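Side-chain contact in putative exonuclease (Eubacterium rectale, PDB 3L0A), which binds zinc and is probably a hydrolase, perhaps an exonuclease, of the PDDEXK nuclease clan: residues Asp171-Gly174 / Ala175-Glu179. Numbering follows the deposited sequence.
Sequences DIQG and AVYQE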
loop_
_atom_site.group_PDB
_atom_site.type_symbol
_atom_site.label_atom_id
_atom_site.label_comp_id
_atom_site.label_asym_id
_atom_site.label_seq_id
_atom_site.Cartn_x
_atom_site.Cartn_y
_atom_site.Cartn_z
ATOM N N ASP A 171 -20.824 10.209 -13.438
ATOM C CA ASP A 171 -21.540 11.278 -14.104
ATOM C C ASP A 171 -22.041 10.768 -15.457
ATOM O O ASP A 171 -23.153 11.073 -15.816
ATOM C CB ASP A 171 -20.738 12.595 -14.182
ATOM C CG ASP A 171 -19.365 12.433 -14.774
ATOM O OD1 ASP A 171 -18.896 11.275 -14.944
ATOM O OD2 ASP A 171 -18.749 13.487 -15.050
ATOM N N ILE A 172 -21.266 9.937 -16.160
ATOM C CA ILE A 172 -21.707 9.321 -17.448
ATOM C C ILE A 172 -22.940 8.432 -17.208
ATOM O O ILE A 172 -23.980 8.591 -17.837
ATOM C CB ILE A 172 -20.611 8.452 -18.133
ATOM C CG1 ILE A 172 -19.223 9.165 -18.257
ATOM C CG2 ILE A 172 -21.077 7.968 -19.499
ATOM C CD1 ILE A 172 -19.090 10.192 -19.379
ATOM N N GLN A 173 -22.845 7.513 -16.267
ATOM C CA GLN A 173 -23.982 6.642 -15.986
ATOM C C GLN A 173 -25.279 7.416 -15.705
ATOM O O GLN A 173 -26.341 7.099 -16.254
ATOM C CB GLN A 173 -23.671 5.722 -14.802
ATOM C CG GLN A 173 -24.771 4.689 -14.504
ATOM C CD GLN A 173 -24.403 3.827 -13.325
ATOM O OE1 GLN A 173 -23.888 4.337 -12.353
ATOM N NE2 GLN A 173 -24.643 2.510 -13.411
ATOM N N GLY A 174 -25.192 8.412 -14.831
ATOM C CA GLY A 174 -26.349 9.201 -14.495
ATOM C C GLY A 174 -26.974 9.893 -15.698
ATOM O O GLY A 174 -28.185 9.834 -15.868
ATOM N N ALA A 175 -26.125 10.507 -16.534
ATOM C CA ALA A 175 -26.553 11.247 -17.726
ATOM C C ALA A 175 -27.338 10.410 -18.709
ATOM O O ALA A 175 -28.388 10.874 -19.212
ATOM C CB ALA A 175 -25.392 11.888 -18.419
ATOM N N VAL A 176 -26.858 9.194 -18.958
ATOM C CA VAL A 176 -27.465 8.295 -19.942
ATOM C C VAL A 176 -28.747 7.746 -19.374
ATOM O O VAL A 176 -29.815 7.866 -19.986
ATOM C CB VAL A 176 -26.530 7.129 -20.299
ATOM C CG1 VAL A 176 -27.282 6.037 -21.055
ATOM C CG2 VAL A 176 -25.366 7.641 -21.111
ATOM N N TYR A 177 -28.664 7.225 -18.158
ATOM C CA TYR A 177 -29.849 6.716 -17.459
ATOM C C TYR A 177 -30.998 7.744 -17.504
ATOM O O TYR A 177 -32.084 7.412 -17.940
ATOM C CB TYR A 177 -29.510 6.361 -16.002
ATOM C CG TYR A 177 -28.811 5.012 -15.776
ATOM C CD1 TYR A 177 -27.922 4.478 -16.703
ATOM C CD2 TYR A 177 -29.010 4.305 -14.606
ATOM C CE1 TYR A 177 -27.309 3.267 -16.495
ATOM C CE2 TYR A 177 -28.397 3.084 -14.392
ATOM C CZ TYR A 177 -27.528 2.573 -15.345
ATOM O OH TYR A 177 -26.881 1.372 -15.119
ATOM N N GLN A 178 -30.718 8.990 -17.103
ATOM C CA GLN A 178 -31.675 10.104 -17.139
ATOM C C GLN A 178 -32.326 10.322 -18.510
ATOM O O GLN A 178 -33.572 10.459 -18.630
ATOM C CB GLN A 178 -30.965 11.405 -16.720
ATOM C CG GLN A 178 -31.880 12.646 -16.511
ATOM C CD GLN A 178 -31.106 13.884 -16.041
ATOM O OE1 GLN A 178 -30.208 14.365 -16.735
ATOM N NE2 GLN A 178 -31.452 14.394 -14.846
ATOM N N GLU A 179 -31.483 10.406 -19.527
ATOM C CA GLU A 179 -31.912 10.646 -20.890
ATOM C C GLU A 179 -32.743 9.504 -21.440
ATOM O O GLU A 179 -33.747 9.769 -22.096
ATOM C CB GLU A 179 -30.693 10.913 -21.793
ATOM C CG GLU A 179 -30.923 10.897 -23.313
ATOM C CD GLU A 179 -32.005 11.856 -23.804
ATOM O OE1 GLU A 179 -32.394 12.811 -23.077
ATOM O OE2 GLU A 179 -32.468 11.653 -24.954
#
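Q173 lays its CG over one face of the Y177 ring, 3.7 Å from the ring centroid and 18° off the ring normal, the geometry of a CH-pi contact. Its CG stands anti to the backbone N (chi1 -175°) and the chain runs on extended, which carries the amide past the face to the phenol end of the ring. There NE2 donates to Y177 OH at 3.0 Å, a bent bond (146°) with the oxygen tilted from the amide plane. The amide plane is turned steeply against the ring, which excludes a flat stack. K145 NZ hydrogen-bonds Q173 OE1, so both ends of the amide are engaged, while Y177 OH is also hydrogen-bonded to a Tris molecule, probably from the crystallisation liquor.

This is the tight part: Y177 CD1 lies 3.1 Å from Q173 O, the same oxygen that accepts Y177 N at 3.0 Å. Replacing Y177 by an alanine would probably leave Q173 NE2 without this acceptor and its CG without the ring beneath it. The looser side is that of D171, whose side chain keeps well clear of 175-179, packs on A217 of helix 211-232 and makes a weak hydrogen bond from OD1 to I172 N. Q178 N to G174 O, 2.9 Å, continues the helical i to i+4 hydrogen bonding. With Y177 also against strands 126-136 and 140-147, the pair represents i to i+4 packing on a helix laid against the mixed sheet of a PDDEXK-like domain.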